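Local coordinates for protein fructuronate-tagaturonate epimerase UxaE from Cohnella laeviribosi in complex with 1 glycerol (Cohnella laeviribosi, PDB 6IL9) that probably interconverts fructuronate and tagaturonate as a zinc-containing TIM-barrel epimerase, at residues F309-D314 with A403-T408. Sequence-based numbering, arbitrary orientation.
Sequences FQKGID and AYYHVT
Gln310 reaches across to Thr408 and is met there by two hydrogen bonds, one to each end of its carboxamide. The backbone N of Thr408 donates to Gln310 OE1 over 3.1 Å, tilted 34° from the carbonyl plane, while Gln310 NE2 donates to Thr408 OG1 over 3.0 Å and keeps that oxygen close to the amide plane. The peptide N-H of Thr408, which can only donate, calls for OE1 at its end; the carboxylate oxygen Glu308 OE1, a second acceptor for NE2, calls for the nitrogen at the other. Gln310 CD lies anti to CA (chi2 -172°) and the chain runs extended toward Thr408, the two side chains crossing at about a right angle. Beside these bonds, OE1 rests against Val407, 3.3 Å from its CA. This buried oxygen also accepts from Gln436 NE2. Water 1 joins Thr408 OG1, with a weak bond to Gln310 OE1. Next along the turn, Lys311 brings its CE to 4.2 Å from Tyr405 CD1, an oblique approach to the ring. Water 2 bridges the backbones here, accepting from Lys311 N at 2.9 Å and donating to His406 O at 2.8 Å. Lys311 NZ is hydrogen-bonded to Ser344 OG and to a glycerol, probably from the crystallisation liquor, with the side chain about 6 Å from the zinc ion at nearest atoms; Tyr405 OH shares a hydrogen bond with Tyr442 OH. Gln310 to Ile313 form a type II beta turn, with Gly312 in the third position at positive phi. The turn follows 300-302, sixth strand of the eight-stranded parallel barrel, at the C-terminal mouth where TIM barrels carry their active sites, consistent with the nearby zinc. It meets the loop leaving helix 384-402, and helix 432-440 packs against Lys311, Ile313 and Tyr405.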
loop_
_atom_site.group_PDB
_atom_site.type_symbol
_atom_site.label_atom_id
_atom_site.label_comp_id
_atom_site.label_asym_id
_atom_site.label_seq_id
_atom_site.Cartn_x
_atom_site.Cartn_y
_atom_site.Cartn_z
ATOM N N PHE A 309 9.837 4.629 11.699
ATOM C CA PHE A 309 9.213 4.918 10.406
ATOM C C PHE A 309 7.780 5.338 10.691
ATOM O O PHE A 309 6.862 4.518 10.591
ATOM C CB PHE A 309 9.234 3.675 9.477
ATOM C CG PHE A 309 10.532 3.451 8.748
ATOM C CD1 PHE A 309 11.695 3.101 9.432
ATOM C CD2 PHE A 309 10.570 3.546 7.367
ATOM C CE1 PHE A 309 12.882 2.884 8.731
ATOM C CE2 PHE A 309 11.752 3.340 6.658
ATOM C CZ PHE A 309 12.911 3.008 7.352
ATOM N N GLN A 310 7.580 6.613 11.038
ATOM C CA GLN A 310 6.247 7.132 11.308
ATOM C C GLN A 310 5.605 7.645 10.023
ATOM O O GLN A 310 6.290 8.025 9.065
ATOM C CB GLN A 310 6.294 8.267 12.327
ATOM C CG GLN A 310 6.710 7.811 13.719
ATOM C CD GLN A 310 6.566 8.911 14.730
ATOM O OE1 GLN A 310 5.762 9.823 14.552
ATOM N NE2 GLN A 310 7.335 8.832 15.812
ATOM N N LYS A 311 4.273 7.670 10.024
ATOM C CA LYS A 311 3.537 8.191 8.877
ATOM C C LYS A 311 3.858 9.663 8.632
ATOM O O LYS A 311 3.882 10.472 9.563
ATOM C CB LYS A 311 2.028 8.052 9.098
ATOM C CG LYS A 311 1.538 6.634 9.298
ATOM C CD LYS A 311 1.976 5.735 8.156
ATOM C CE LYS A 311 1.251 4.384 8.241
ATOM N NZ LYS A 311 1.951 3.318 7.494
ATOM N N GLY A 312 4.082 10.007 7.356
ATOM C CA GLY A 312 4.056 11.383 6.891
ATOM C C GLY A 312 5.389 12.091 6.892
ATOM O O GLY A 312 5.510 13.171 6.286
ATOM N N ILE A 313 6.397 11.520 7.540
ATOM C CA ILE A 313 7.645 12.214 7.796
ATOM C C ILE A 313 8.809 11.327 7.373
ATOM O O ILE A 313 8.643 10.147 7.076
ATOM C CB ILE A 313 7.766 12.595 9.278
ATOM C CG1 ILE A 313 7.719 11.334 10.149
ATOM C CG2 ILE A 313 6.643 13.569 9.651
ATOM C CD1 ILE A 313 8.252 11.608 11.585
ATOM N N ASP A 314 10.004 11.911 7.385
ATOM C CA ASP A 314 11.231 11.170 7.116
ATOM C C ASP A 314 11.666 10.366 8.347
ATOM O O ASP A 314 11.079 10.457 9.430
ATOM C CB ASP A 314 12.341 12.142 6.685
ATOM C CG ASP A 314 13.391 11.506 5.779
ATOM O OD1 ASP A 314 13.480 10.275 5.693
ATOM O OD2 ASP A 314 14.157 12.265 5.152
ATOM N N ALA A 403 -5.172 6.688 18.375
ATOM C CA ALA A 403 -5.412 5.331 18.847
ATOM C C ALA A 403 -5.115 4.283 17.778
ATOM O O ALA A 403 -4.860 3.125 18.122
ATOM C CB ALA A 403 -6.860 5.200 19.330
ATOM N N TYR A 404 -5.121 4.667 16.495
ATOM C CA TYR A 404 -4.930 3.749 15.375
ATOM C C TYR A 404 -3.545 3.816 14.752
ATOM O O TYR A 404 -3.124 2.851 14.102
ATOM C CB TYR A 404 -5.942 4.047 14.266
ATOM C CG TYR A 404 -7.362 3.702 14.614
ATOM C CD1 TYR A 404 -7.795 2.383 14.598
ATOM C CD2 TYR A 404 -8.272 4.687 14.942
ATOM C CE1 TYR A 404 -9.098 2.056 14.912
ATOM C CE2 TYR A 404 -9.577 4.371 15.256
ATOM C CZ TYR A 404 -9.984 3.053 15.239
ATOM O OH TYR A 404 -11.285 2.728 15.550
ATOM N N TYR A 405 -2.853 4.941 14.885
ATOM C CA TYR A 405 -1.533 5.115 14.300
ATOM C C TYR A 405 -0.627 5.703 15.364
ATOM O O TYR A 405 -1.014 6.660 16.040
ATOM C CB TYR A 405 -1.597 6.028 13.077
ATOM C CG TYR A 405 -2.425 5.430 11.964
ATOM C CD1 TYR A 405 -1.841 4.592 11.027
ATOM C CD2 TYR A 405 -3.784 5.670 11.871
ATOM C CE1 TYR A 405 -2.582 4.023 10.015
ATOM C CE2 TYR A 405 -4.543 5.104 10.853
ATOM C CZ TYR A 405 -3.931 4.273 9.933
ATOM O OH TYR A 405 -4.648 3.688 8.908
ATOM N N HIS A 406 0.561 5.125 15.524
ATOM C CA HIS A 406 1.501 5.604 16.535
ATOM C C HIS A 406 2.319 6.747 15.951
ATOM O O HIS A 406 3.107 6.543 15.022
ATOM C CB HIS A 406 2.425 4.492 17.018
ATOM C CG HIS A 406 3.467 4.976 17.979
ATOM N ND1 HIS A 406 3.200 5.192 19.315
ATOM C CD2 HIS A 406 4.760 5.334 17.791
ATOM C CE1 HIS A 406 4.292 5.637 19.914
ATOM N NE2 HIS A 406 5.254 5.731 19.013
ATOM N N VAL A 407 2.132 7.952 16.492
ATOM C CA VAL A 407 2.874 9.130 16.060
ATOM C C VAL A 407 3.320 9.911 17.290
ATOM O O VAL A 407 2.739 9.802 18.371
ATOM C CB VAL A 407 2.031 10.033 15.127
ATOM C CG1 VAL A 407 1.721 9.303 13.807
ATOM C CG2 VAL A 407 0.727 10.467 15.828
ATOM N N THR A 408 4.375 10.714 17.126
ATOM C CA THR A 408 4.831 11.589 18.203
ATOM C C THR A 408 4.596 13.056 17.860
ATOM O O THR A 408 5.361 13.935 18.266
ATOM C CB THR A 408 6.306 11.335 18.524
ATOM O OG1 THR A 408 7.091 11.414 17.327
ATOM C CG2 THR A 408 6.487 9.957 19.165
HETATM O O HOH W 1 6.399 13.071 15.111
HETATM O O HOH W 2 2.992 6.370 12.232
#